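Acyl-CoA dehydrogenase (Geobacillus kaustophilus, PDB 2PG0) probably catalyses the FAD-dependent alpha,beta-dehydrogenation of acyl chains, introducing a double bond. Local coordinates at residues 19-24 against 75-80; 92-97 against 123-128; 152-157 against 223-228; 325-330 against 374-379. All coordinates share one frame; numbering follows the deposited sequence.

Contact 1 of 4, residues 19-24 against 75-80; sequences AAFRKF and VVINEE
Val76 opens the contact at the margin, its carbonyl O lying 4.5 Å from Phe21 CD2. One residue on, Ile77 takes the ring of Phe21 more fully: the aromatic CE2 sits 3.5 Å from Ile77 O, and CZ touches the methyl CG2 at 4.0 Å. CG1 of Ile77 stands over one face of the ring, displaced to its rim, and the two side chains cross at nearly a right angle. The ring gets there because CG of Phe21 is anti to the backbone N (chi1 -173°). Both segments belong to the N-terminal helical domain of the acyl-CoA dehydrogenase fold, where helices 12-28 and 71-84 run the same way, their local axes 34° apart and 10.2 Å from each other at closest approach. Glu80, a turn further on, uses both ends of its side chain: CB rests 3.5 Å from Phe21 CD2, while the bend at chi2 turns the carboxylate up to Arg22. That salt bridge, Arg22 NH1 to Glu80 OE1 at 3.0 Å, is electrostatic alone, since the oxygen lies over a face of the guanidinium and the two planes stand 76° apart. An alanine in place of Arg22 would remove this charge from beside the buried carboxylate and would probably leave its neutralisation to Lys83 and Arg18, both of which form salt bridges with Glu80 OE2.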
# COMPACT_ATOMS: atom_id res chain seq x y z
N ALA A 19 4.47 37.69 2.71
CA ALA A 19 3.23 38.47 2.74
C ALA A 19 3.16 39.45 1.57
O ALA A 19 2.10 39.59 0.94
CB ALA A 19 3.09 39.20 4.08
N ALA A 20 4.27 40.11 1.27
CA ALA A 20 4.34 41.06 0.15
C ALA A 20 4.14 40.36 -1.19
O ALA A 20 3.42 40.84 -2.07
CB ALA A 20 5.67 41.82 0.17
N PHE A 21 4.80 39.21 -1.35
CA PHE A 21 4.69 38.43 -2.58
C PHE A 21 3.27 37.87 -2.75
O PHE A 21 2.72 37.90 -3.85
CB PHE A 21 5.77 37.33 -2.63
CG PHE A 21 5.84 36.60 -3.94
CD1 PHE A 21 5.96 37.29 -5.15
CD2 PHE A 21 5.80 35.20 -3.97
CE1 PHE A 21 6.02 36.61 -6.37
CE2 PHE A 21 5.87 34.51 -5.18
CZ PHE A 21 5.98 35.21 -6.38
N ARG A 22 2.68 37.38 -1.66
CA ARG A 22 1.29 36.90 -1.71
C ARG A 22 0.33 38.02 -2.12
O ARG A 22 -0.63 37.79 -2.86
CB ARG A 22 0.86 36.31 -0.38
CG ARG A 22 -0.49 35.58 -0.45
CD ARG A 22 -0.98 35.20 0.94
NE ARG A 22 0.00 34.40 1.68
CZ ARG A 22 0.14 33.08 1.59
NH1 ARG A 22 -0.64 32.38 0.77
NH2 ARG A 22 1.05 32.46 2.32
N LYS A 23 0.59 39.24 -1.64
CA LYS A 23 -0.24 40.39 -2.01
C LYS A 23 -0.17 40.66 -3.51
O LYS A 23 -1.20 40.93 -4.15
CB LYS A 23 0.17 41.64 -1.22
CG LYS A 23 -0.81 42.80 -1.39
CD LYS A 23 -0.50 43.93 -0.42
CE LYS A 23 -1.60 44.98 -0.47
NZ LYS A 23 -1.63 45.80 0.79
N PHE A 24 1.03 40.58 -4.08
CA PHE A 24 1.23 40.69 -5.52
C PHE A 24 0.41 39.63 -6.27
O PHE A 24 -0.32 39.94 -7.22
CB PHE A 24 2.72 40.58 -5.85
CG PHE A 24 3.03 40.55 -7.31
CD1 PHE A 24 3.12 41.73 -8.05
CD2 PHE A 24 3.24 39.34 -7.97
CE1 PHE A 24 3.41 41.70 -9.41
CE2 PHE A 24 3.53 39.30 -9.33
CZ PHE A 24 3.62 40.49 -10.06
N VAL A 75 12.74 29.71 -2.05
CA VAL A 75 11.79 28.78 -1.44
C VAL A 75 10.42 29.46 -1.30
O VAL A 75 9.40 28.90 -1.71
CB VAL A 75 12.28 28.26 -0.07
CG1 VAL A 75 11.21 27.38 0.59
CG2 VAL A 75 13.59 27.49 -0.24
N VAL A 76 10.42 30.67 -0.75
CA VAL A 76 9.18 31.42 -0.58
C VAL A 76 8.47 31.66 -1.93
O VAL A 76 7.27 31.41 -2.05
CB VAL A 76 9.42 32.77 0.14
CG1 VAL A 76 8.16 33.65 0.07
CG2 VAL A 76 9.81 32.51 1.60
N ILE A 77 9.23 32.13 -2.92
CA ILE A 77 8.66 32.42 -4.24
C ILE A 77 8.01 31.16 -4.82
O ILE A 77 6.85 31.19 -5.23
CB ILE A 77 9.73 33.02 -5.21
CG1 ILE A 77 10.05 34.46 -4.81
CG2 ILE A 77 9.23 32.98 -6.66
CD1 ILE A 77 11.32 35.02 -5.45
N ASN A 78 8.75 30.06 -4.83
CA ASN A 78 8.23 28.85 -5.45
C ASN A 78 7.04 28.25 -4.72
O ASN A 78 6.11 27.75 -5.36
CB ASN A 78 9.35 27.83 -5.65
CG ASN A 78 10.45 28.37 -6.55
OD1 ASN A 78 10.21 29.28 -7.36
ND2 ASN A 78 11.64 27.83 -6.41
N GLU A 79 7.05 28.35 -3.39
CA GLU A 79 5.91 27.88 -2.58
C GLU A 79 4.67 28.71 -2.89
O GLU A 79 3.59 28.16 -3.17
CB GLU A 79 6.21 27.95 -1.09
CG GLU A 79 7.09 26.83 -0.59
CD GLU A 79 7.36 26.91 0.90
OE1 GLU A 79 6.92 27.89 1.57
OE2 GLU A 79 8.04 25.99 1.41
N GLU A 80 4.83 30.03 -2.87
CA GLU A 80 3.70 30.92 -3.12
C GLU A 80 3.13 30.79 -4.54
O GLU A 80 1.92 30.88 -4.74
CB GLU A 80 4.05 32.38 -2.77
CG GLU A 80 4.24 32.62 -1.26
CD GLU A 80 3.07 32.16 -0.41
OE1 GLU A 80 1.91 32.49 -0.74
OE2 GLU A 80 3.30 31.48 0.62

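Contact 2 of 4, residues 92-97 against 123-128; sequences GLHNDI and LITAIA. With FAD (flavin-adenine dinucleotide), chain C.
His94 and Thr125 meet at about a right angle, the imidazole reaching the strand because its CG is anti to the backbone N (chi1 173°). ND1 is the focus of two hydrogen bonds. The backbone N-H of Thr125 approaches it close to the ring plane at 3.2 Å, 143° at the hydrogen, and the hydroxyl OG1 of Thr125 lies 2.9 Å from the same ND1. The second ring nitrogen, NE2, is bonded to Cys118 O, so both nitrogens are held and the ring's rotation is fixed. CE1 sits 3.2 Å from Leu123 O, a buried carbonyl with no polar partner. An alanine in place of His94 would remove both bonds to Thr125 and the one to Cys118 O, and would probably loosen the join between helix and strand. Leu93 and Ile127 cross obliquely, CD1 of Leu93 touching CG2 of Ile127 at 4.0 Å, and Ile97 CG2 reaches the same methyl at 4.3 Å. With its side chain packed under the helix, Ile127 presents its carbonyl O to the cofactor, accepting N3-H of FAD at 2.9 Å. The helix of the N-terminal domain thus backs the first strand of the middle domain at the flavin end of the FAD site.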
# COMPACT_ATOMS: atom_id res chain seq x y z
N GLY A 92 10.06 29.33 -11.32
CA GLY A 92 11.06 28.62 -10.52
C GLY A 92 12.15 28.02 -11.39
O GLY A 92 13.32 28.00 -11.01
N LEU A 93 11.77 27.54 -12.57
CA LEU A 93 12.74 27.02 -13.54
C LEU A 93 13.73 28.11 -13.99
O LEU A 93 14.95 27.93 -13.92
CB LEU A 93 12.02 26.38 -14.74
CG LEU A 93 12.94 26.01 -15.92
CD1 LEU A 93 13.45 24.60 -15.78
CD2 LEU A 93 12.22 26.19 -17.24
N HIS A 94 13.18 29.25 -14.40
CA HIS A 94 13.99 30.43 -14.77
C HIS A 94 14.88 30.87 -13.61
O HIS A 94 16.10 30.97 -13.77
CB HIS A 94 13.07 31.57 -15.25
CG HIS A 94 13.76 32.88 -15.50
ND1 HIS A 94 14.42 33.17 -16.68
CD2 HIS A 94 13.86 33.99 -14.73
CE1 HIS A 94 14.91 34.39 -16.62
NE2 HIS A 94 14.58 34.92 -15.45
N ASN A 95 14.28 31.09 -12.44
CA ASN A 95 14.97 31.60 -11.25
C ASN A 95 16.05 30.67 -10.70
O ASN A 95 17.17 31.09 -10.44
CB ASN A 95 13.96 31.88 -10.13
CG ASN A 95 13.21 33.20 -10.31
OD1 ASN A 95 13.38 33.91 -11.30
ND2 ASN A 95 12.37 33.53 -9.33
N ASP A 96 15.69 29.40 -10.54
CA ASP A 96 16.45 28.50 -9.68
C ASP A 96 17.04 27.28 -10.37
O ASP A 96 17.82 26.55 -9.76
CB ASP A 96 15.58 28.10 -8.48
CG ASP A 96 15.11 29.31 -7.68
OD1 ASP A 96 15.97 30.13 -7.29
OD2 ASP A 96 13.88 29.44 -7.48
N ILE A 97 16.67 27.07 -11.62
CA ILE A 97 17.21 25.95 -12.38
C ILE A 97 18.13 26.41 -13.50
O ILE A 97 19.28 25.98 -13.56
CB ILE A 97 16.09 24.99 -12.87
CG1 ILE A 97 15.42 24.32 -11.66
CG2 ILE A 97 16.65 23.93 -13.87
CD1 ILE A 97 14.03 23.79 -11.91
N LEU A 123 14.57 38.65 -20.81
CA LEU A 123 14.95 37.35 -21.30
C LEU A 123 14.40 36.28 -20.36
O LEU A 123 14.62 36.33 -19.15
CB LEU A 123 16.47 37.22 -21.44
CG LEU A 123 17.17 38.16 -22.43
CD1 LEU A 123 18.68 37.94 -22.36
CD2 LEU A 123 16.66 37.97 -23.85
N ILE A 124 13.63 35.36 -20.94
CA ILE A 124 13.10 34.21 -20.22
C ILE A 124 13.96 33.01 -20.63
O ILE A 124 14.31 32.88 -21.80
CB ILE A 124 11.60 33.99 -20.57
CG1 ILE A 124 10.78 35.19 -20.07
CG2 ILE A 124 11.07 32.66 -20.00
CD1 ILE A 124 9.31 35.13 -20.43
N THR A 125 14.29 32.16 -19.67
CA THR A 125 15.20 31.04 -19.92
C THR A 125 14.51 29.68 -19.91
O THR A 125 13.43 29.50 -19.33
CB THR A 125 16.37 31.01 -18.91
OG1 THR A 125 15.87 30.88 -17.58
CG2 THR A 125 17.21 32.29 -19.01
N ALA A 126 15.17 28.72 -20.55
CA ALA A 126 14.74 27.32 -20.57
C ALA A 126 15.97 26.43 -20.63
O ALA A 126 17.06 26.89 -20.98
CB ALA A 126 13.84 27.06 -21.75
N ILE A 127 15.79 25.17 -20.28
CA ILE A 127 16.87 24.20 -20.40
C ILE A 127 16.39 22.98 -21.20
O ILE A 127 15.29 22.47 -20.96
CB ILE A 127 17.47 23.83 -19.01
CG1 ILE A 127 18.70 22.93 -19.18
CG2 ILE A 127 16.40 23.24 -18.06
CD1 ILE A 127 19.68 23.00 -18.02
N ALA A 128 17.20 22.56 -22.17
CA ALA A 128 16.81 21.51 -23.10
C ALA A 128 17.80 20.35 -23.09
O ALA A 128 18.88 20.43 -23.69
CB ALA A 128 16.61 22.06 -24.51
PA FAD C . 11.92 7.33 -20.42
O1A FAD C . 11.75 6.78 -21.81
O2A FAD C . 13.34 7.70 -20.09
O5B FAD C . 11.36 6.25 -19.36
C5B FAD C . 10.05 5.72 -19.49
C4B FAD C . 9.74 4.89 -18.25
O4B FAD C . 10.70 3.85 -18.13
C3B FAD C . 9.85 5.74 -16.98
O3B FAD C . 8.88 5.35 -16.03
C2B FAD C . 11.21 5.38 -16.43
O2B FAD C . 11.33 5.59 -15.04
C1B FAD C . 11.31 3.91 -16.85
N9A FAD C . 12.72 3.47 -16.86
C8A FAD C . 13.72 3.88 -17.71
N7A FAD C . 14.86 3.25 -17.35
C5A FAD C . 14.60 2.46 -16.29
C6A FAD C . 15.40 1.61 -15.53
N6A FAD C . 16.72 1.56 -15.75
N1A FAD C . 14.85 0.91 -14.48
C2A FAD C . 13.51 1.05 -14.16
N3A FAD C . 12.71 1.89 -14.92
C4A FAD C . 13.25 2.58 -15.96
N1 FAD C . 13.13 17.88 -20.08
C2 FAD C . 14.08 18.88 -20.21
O2 FAD C . 15.22 18.59 -20.57
N3 FAD C . 13.73 20.20 -19.96
C4 FAD C . 12.44 20.52 -19.58
O4 FAD C . 12.14 21.70 -19.37
C4X FAD C . 11.49 19.51 -19.43
N5 FAD C . 10.20 19.81 -19.04
C5X FAD C . 9.24 18.82 -18.92
C6 FAD C . 7.95 19.16 -18.55
C7 FAD C . 6.98 18.17 -18.42
C7M FAD C . 5.60 18.59 -18.01
C8 FAD C . 7.32 16.83 -18.66
C8M FAD C . 6.33 15.70 -18.54
C9 FAD C . 8.61 16.49 -19.04
C9A FAD C . 9.59 17.48 -19.16
N10 FAD C . 10.90 17.16 -19.53
C10 FAD C . 11.84 18.18 -19.68
C1' FAD C . 11.34 15.73 -19.72
C2' FAD C . 11.38 14.84 -18.46
O2' FAD C . 12.48 15.10 -17.63
C3' FAD C . 11.42 13.39 -18.94
O3' FAD C . 10.11 13.07 -19.37
C4' FAD C . 11.90 12.38 -17.89
O4' FAD C . 13.27 12.55 -17.58
C5' FAD C . 11.67 10.94 -18.34
O5' FAD C . 12.21 10.72 -19.63
P FAD C . 11.27 10.06 -20.76
O1P FAD C . 9.97 10.81 -20.87
O2P FAD C . 12.01 10.01 -22.07
O3P FAD C . 10.92 8.58 -20.21

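Contact 3 of 4, residues 152-157 against 223-228; sequences YIVNGQ and AKVPAY
Ala223 O is gripped twice: Val154 N donates to it at 2.7 Å along a lone pair. The second, weaker hold is a CA-H...O contact, with Ile153 CA 3.3 Å from Ala223 O. The carbonyl O of Tyr152 also comes within 2.9 Å of Ala223 O, but two acceptors cannot bond. The reverse bond, Ala223 N to Val154 O, completes one hydrogen-bonded antiparallel pair. Two residues along, Tyr152 and Val225 form the next: Tyr152 N reaches Val225 O at 2.6 Å, the shortest of the four bonds and nearly straight at 171°, and is answered by Val225 N to Tyr152 O. Ile153 and Lys224 make the non-hydrogen-bonded pair between them, Ile153 CD1 meeting Lys224 CG on the face away from Tyr152, Val154, Ala223 and Val225. On the face of those four the methyl CG2 of Val154 lies 3.8 Å from CG2 of Val225, while the Tyr152 ring passes Ala227 and ends in a hydrogen bond from its hydroxyl to Glu234. That apolar face packs against Leu190 of strand 187-193 in the other sheet; strand 151-161 also pairs with strands 144-148 and 216-220, putting this contact inside the middle beta domain.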
# COMPACT_ATOMS: atom_id res chain seq x y z
N TYR A 152 28.82 27.01 -34.08
CA TYR A 152 28.43 25.61 -33.93
C TYR A 152 27.22 25.37 -34.83
O TYR A 152 26.25 26.14 -34.78
CB TYR A 152 28.04 25.29 -32.49
CG TYR A 152 29.21 25.15 -31.54
CD1 TYR A 152 29.93 23.96 -31.48
CD2 TYR A 152 29.56 26.19 -30.69
CE1 TYR A 152 31.00 23.82 -30.61
CE2 TYR A 152 30.63 26.06 -29.82
CZ TYR A 152 31.34 24.87 -29.78
OH TYR A 152 32.39 24.73 -28.91
N ILE A 153 27.28 24.33 -35.64
CA ILE A 153 26.14 23.94 -36.46
C ILE A 153 25.36 22.87 -35.68
O ILE A 153 25.87 21.77 -35.43
CB ILE A 153 26.55 23.41 -37.86
CG1 ILE A 153 27.50 24.39 -38.59
CG2 ILE A 153 25.32 23.08 -38.70
CD1 ILE A 153 27.04 25.85 -38.63
N VAL A 154 24.14 23.22 -35.27
CA VAL A 154 23.36 22.37 -34.36
C VAL A 154 22.23 21.64 -35.09
O VAL A 154 21.43 22.24 -35.82
CB VAL A 154 22.80 23.16 -33.14
CG1 VAL A 154 22.10 22.23 -32.15
CG2 VAL A 154 23.91 23.92 -32.44
N ASN A 155 22.19 20.32 -34.89
CA ASN A 155 21.16 19.48 -35.47
C ASN A 155 20.59 18.55 -34.42
O ASN A 155 21.33 17.86 -33.72
CB ASN A 155 21.73 18.68 -36.64
CG ASN A 155 21.84 19.50 -37.90
OD1 ASN A 155 20.84 19.78 -38.55
ND2 ASN A 155 23.07 19.89 -38.25
N GLY A 156 19.27 18.54 -34.30
CA GLY A 156 18.64 17.69 -33.30
C GLY A 156 17.26 18.17 -32.91
O GLY A 156 16.73 19.12 -33.48
N GLN A 157 16.67 17.48 -31.94
CA GLN A 157 15.33 17.77 -31.49
C GLN A 157 15.30 17.57 -29.98
O GLN A 157 15.88 16.62 -29.45
CB GLN A 157 14.32 16.84 -32.18
CG GLN A 157 12.86 17.06 -31.81
CD GLN A 157 11.91 16.18 -32.60
OE1 GLN A 157 12.24 15.72 -33.69
NE2 GLN A 157 10.71 15.96 -32.07
N ALA A 223 21.28 24.66 -37.15
CA ALA A 223 21.19 25.88 -36.35
C ALA A 223 22.57 26.50 -36.25
O ALA A 223 23.53 25.83 -35.84
CB ALA A 223 20.63 25.57 -34.98
N LYS A 224 22.67 27.77 -36.63
CA LYS A 224 23.95 28.49 -36.65
C LYS A 224 24.12 29.27 -35.35
O LYS A 224 23.58 30.37 -35.20
CB LYS A 224 24.02 29.42 -37.86
CG LYS A 224 25.43 29.75 -38.32
CD LYS A 224 25.43 30.80 -39.44
CE LYS A 224 26.85 31.10 -39.93
NZ LYS A 224 27.53 29.89 -40.50
N VAL A 225 24.85 28.69 -34.41
CA VAL A 225 25.02 29.26 -33.07
C VAL A 225 26.45 29.76 -32.88
O VAL A 225 27.39 28.99 -33.06
CB VAL A 225 24.67 28.22 -31.96
CG1 VAL A 225 24.76 28.86 -30.58
CG2 VAL A 225 23.28 27.63 -32.18
N PRO A 226 26.62 31.06 -32.53
CA PRO A 226 27.96 31.59 -32.28
C PRO A 226 28.74 30.75 -31.27
O PRO A 226 28.17 30.32 -30.26
CB PRO A 226 27.69 32.98 -31.69
CG PRO A 226 26.37 33.36 -32.23
CD PRO A 226 25.58 32.08 -32.33
N ALA A 227 30.02 30.52 -31.55
CA ALA A 227 30.90 29.78 -30.65
C ALA A 227 31.02 30.45 -29.28
O ALA A 227 31.29 29.78 -28.27
CB ALA A 227 32.27 29.60 -31.28
N TYR A 228 30.83 31.77 -29.26
CA TYR A 228 30.76 32.58 -28.04
C TYR A 228 29.73 32.04 -27.04
O TYR A 228 29.87 32.23 -25.83
CB TYR A 228 30.41 34.03 -28.41
CG TYR A 228 30.11 34.94 -27.23
CD1 TYR A 228 31.10 35.75 -26.69
CD2 TYR A 228 28.83 34.99 -26.66
CE1 TYR A 228 30.84 36.59 -25.60
CE2 TYR A 228 28.55 35.82 -25.57
CZ TYR A 228 29.56 36.62 -25.05
OH TYR A 228 29.31 37.45 -23.98

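Contact 4 of 4, residues 325-330 against 374-379; sequences AKWWIT and MMKTII. With FAD (flavin-adenine dinucleotide), chain C.
Packing is tightest round the indole of Trp327, which is covered on both faces and at one edge. Its CG occupies the crowded position between backbone N and carbonyl carbon (chi1 89°), which turns the ring across to helix 372-382. Lys376 CE lies over one face, 3.6 Å from the centroid of the six-membered ring, a CH-pi contact; the ammonium NZ follows as a cation-pi partner at 4.3 Å, 24° from the ring normal. Trp328 CB covers the opposite face. At the pyrrole edge Ile379 CD1 comes within 3.5 Å of Trp327 NE1, and at the root of the side chain CB of Trp327 meets CB of Met375 at 3.7 Å. Both polar ends are drawn to another copy of the protein: Lys376 NZ forms a salt bridge with Glu293 of the third subunit, and Trp327 NE1 is bonded to Thr296 of that subunit. More sparsely, Lys326 and Met375 cross with CD and CG 3.8 Å apart, and the lysine's NZ goes instead to Asn372 and nearby backbone carbonyls. The partly exposed side of helix 372-382 turns to other partners: Met374 CE lies 3.7 Å from adenine C5A of FAD. The local axes of 325-330 and 374-379 are 138° apart within the C-terminal helical domain, with Met375 and Ile378 resting on Arg249 of helix 237-273 and Ala325 and Ile329 on helix 285-313.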
# COMPACT_ATOMS: atom_id res chain seq x y z
N ALA A 325 13.86 12.97 -1.08
CA ALA A 325 12.82 13.99 -1.00
C ALA A 325 11.98 14.04 -2.28
O ALA A 325 10.75 13.99 -2.23
CB ALA A 325 13.46 15.36 -0.70
N LYS A 326 12.65 14.06 -3.43
CA LYS A 326 11.97 14.15 -4.73
C LYS A 326 10.99 13.00 -4.97
O LYS A 326 9.83 13.24 -5.28
CB LYS A 326 12.99 14.27 -5.86
CG LYS A 326 12.41 14.78 -7.19
CD LYS A 326 11.75 13.64 -7.97
CE LYS A 326 11.29 14.09 -9.33
NZ LYS A 326 10.54 13.04 -10.05
N TRP A 327 11.45 11.75 -4.87
CA TRP A 327 10.56 10.64 -5.19
C TRP A 327 9.47 10.46 -4.14
O TRP A 327 8.30 10.29 -4.49
CB TRP A 327 11.32 9.33 -5.50
CG TRP A 327 11.63 8.44 -4.32
CD1 TRP A 327 12.82 8.33 -3.66
CD2 TRP A 327 10.73 7.51 -3.68
NE1 TRP A 327 12.71 7.41 -2.64
CE2 TRP A 327 11.44 6.89 -2.63
CE3 TRP A 327 9.39 7.16 -3.89
CZ2 TRP A 327 10.86 5.94 -1.79
CZ3 TRP A 327 8.81 6.20 -3.05
CH2 TRP A 327 9.55 5.61 -2.01
N TRP A 328 9.83 10.52 -2.87
CA TRP A 328 8.87 10.21 -1.82
C TRP A 328 7.77 11.27 -1.71
O TRP A 328 6.60 10.93 -1.58
CB TRP A 328 9.55 9.99 -0.46
CG TRP A 328 8.60 9.40 0.53
CD1 TRP A 328 8.38 8.06 0.76
CD2 TRP A 328 7.73 10.11 1.41
NE1 TRP A 328 7.43 7.91 1.74
CE2 TRP A 328 7.01 9.15 2.16
CE3 TRP A 328 7.49 11.48 1.66
CZ2 TRP A 328 6.08 9.50 3.14
CZ3 TRP A 328 6.56 11.83 2.63
CH2 TRP A 328 5.87 10.84 3.36
N ILE A 329 8.15 12.54 -1.79
CA ILE A 329 7.18 13.64 -1.69
C ILE A 329 6.25 13.69 -2.91
O ILE A 329 5.05 13.92 -2.77
CB ILE A 329 7.85 15.02 -1.41
CG1 ILE A 329 8.50 15.01 -0.01
CG2 ILE A 329 6.81 16.14 -1.45
CD1 ILE A 329 9.41 16.22 0.28
N THR A 330 6.80 13.45 -4.10
CA THR A 330 5.95 13.42 -5.29
C THR A 330 4.93 12.27 -5.24
O THR A 330 3.75 12.48 -5.54
CB THR A 330 6.74 13.45 -6.63
OG1 THR A 330 7.63 12.32 -6.71
CG2 THR A 330 7.51 14.77 -6.78
N MET A 374 14.53 6.70 -11.52
CA MET A 374 15.90 7.21 -11.52
C MET A 374 16.35 7.66 -10.12
O MET A 374 17.50 7.47 -9.74
CB MET A 374 16.11 8.32 -12.56
CG MET A 374 16.01 7.86 -14.02
SD MET A 374 17.21 6.58 -14.50
CE MET A 374 16.30 5.07 -14.23
N MET A 375 15.43 8.24 -9.34
CA MET A 375 15.74 8.63 -7.95
C MET A 375 16.12 7.41 -7.11
O MET A 375 17.09 7.44 -6.36
CB MET A 375 14.58 9.39 -7.29
CG MET A 375 14.18 10.73 -7.95
SD MET A 375 15.52 11.94 -8.18
CE MET A 375 15.88 11.63 -9.91
N LYS A 376 15.35 6.32 -7.26
CA LYS A 376 15.67 5.08 -6.54
C LYS A 376 16.99 4.46 -7.01
O LYS A 376 17.74 3.89 -6.20
CB LYS A 376 14.50 4.10 -6.63
CG LYS A 376 13.25 4.61 -5.91
CD LYS A 376 12.06 3.69 -6.10
CE LYS A 376 10.78 4.34 -5.59
NZ LYS A 376 9.59 3.48 -5.86
N THR A 377 17.29 4.59 -8.30
CA THR A 377 18.56 4.14 -8.87
C THR A 377 19.73 4.88 -8.21
O THR A 377 20.71 4.26 -7.79
CB THR A 377 18.59 4.33 -10.40
OG1 THR A 377 17.58 3.50 -11.00
CG2 THR A 377 19.95 3.95 -10.99
N ILE A 378 19.60 6.20 -8.10
CA ILE A 378 20.62 7.05 -7.49
C ILE A 378 20.81 6.68 -6.02
O ILE A 378 21.94 6.54 -5.55
CB ILE A 378 20.28 8.57 -7.67
CG1 ILE A 378 20.42 8.96 -9.14
CG2 ILE A 378 21.17 9.45 -6.78
CD1 ILE A 378 19.72 10.27 -9.50
N ILE A 379 19.70 6.48 -5.31
CA ILE A 379 19.77 6.12 -3.89
C ILE A 379 20.51 4.79 -3.71
O ILE A 379 21.40 4.69 -2.86
CB ILE A 379 18.37 6.08 -3.23
CG1 ILE A 379 17.76 7.48 -3.18
CG2 ILE A 379 18.44 5.48 -1.79
CD1 ILE A 379 16.22 7.49 -3.02
PA FAD C . 11.92 7.33 -20.42
O1A FAD C . 11.75 6.78 -21.81
O2A FAD C . 13.34 7.70 -20.09
O5B FAD C . 11.36 6.25 -19.36
C5B FAD C . 10.05 5.72 -19.49
C4B FAD C . 9.74 4.89 -18.25
O4B FAD C . 10.70 3.85 -18.13
C3B FAD C . 9.85 5.74 -16.98
O3B FAD C . 8.88 5.35 -16.03
C2B FAD C . 11.21 5.38 -16.43
O2B FAD C . 11.33 5.59 -15.04
C1B FAD C . 11.31 3.91 -16.85
N9A FAD C . 12.72 3.47 -16.86
C8A FAD C . 13.72 3.88 -17.71
N7A FAD C . 14.86 3.25 -17.35
C5A FAD C . 14.60 2.46 -16.29
C6A FAD C . 15.40 1.61 -15.53
N6A FAD C . 16.72 1.56 -15.75
N1A FAD C . 14.85 0.91 -14.48
C2A FAD C . 13.51 1.05 -14.16
N3A FAD C . 12.71 1.89 -14.92
C4A FAD C . 13.25 2.58 -15.96
N1 FAD C . 13.13 17.88 -20.08
C2 FAD C . 14.08 18.88 -20.21
O2 FAD C . 15.22 18.59 -20.57
N3 FAD C . 13.73 20.20 -19.96
C4 FAD C . 12.44 20.52 -19.58
O4 FAD C . 12.14 21.70 -19.37
C4X FAD C . 11.49 19.51 -19.43
N5 FAD C . 10.20 19.81 -19.04
C5X FAD C . 9.24 18.82 -18.92
C6 FAD C . 7.95 19.16 -18.55
C7 FAD C . 6.98 18.17 -18.42
C7M FAD C . 5.60 18.59 -18.01
C8 FAD C . 7.32 16.83 -18.66
C8M FAD C . 6.33 15.70 -18.54
C9 FAD C . 8.61 16.49 -19.04
C9A FAD C . 9.59 17.48 -19.16
N10 FAD C . 10.90 17.16 -19.53
C10 FAD C . 11.84 18.18 -19.68
C1' FAD C . 11.34 15.73 -19.72
C2' FAD C . 11.38 14.84 -18.46
O2' FAD C . 12.48 15.10 -17.63
C3' FAD C . 11.42 13.39 -18.94
O3' FAD C . 10.11 13.07 -19.37
C4' FAD C . 11.90 12.38 -17.89
O4' FAD C . 13.27 12.55 -17.58
C5' FAD C . 11.67 10.94 -18.34
O5' FAD C . 12.21 10.72 -19.63
P FAD C . 11.27 10.06 -20.76
O1P FAD C . 9.97 10.81 -20.87
O2P FAD C . 12.01 10.01 -22.07
O3P FAD C . 10.92 8.58 -20.21

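Overall arrangement
Read from the N terminus, the four contacts lie in series, each loop closing before the next opens, so none nests or crosses. Contact 1 closes 50 residues inside the N-terminal helical domain. Helix 71-84 is followed by helix 89-105, and there contacts 1 and 2 touch through Asn78 ND2 and Asp96 OD2, 3.0 Å apart. Contact 2 closes 25 residues and ties that domain to the middle one. Contact 3 closes 65 residues, without any helix, by joining strands 151-161 and 223-226 of the middle beta domain, across the chain's centre from contact 1. Contact 4 closes 43 residues in the C-terminal domain. Contacts 2 and 4, centres about 22 Å apart, reach the same FAD at its flavin and adenine ends.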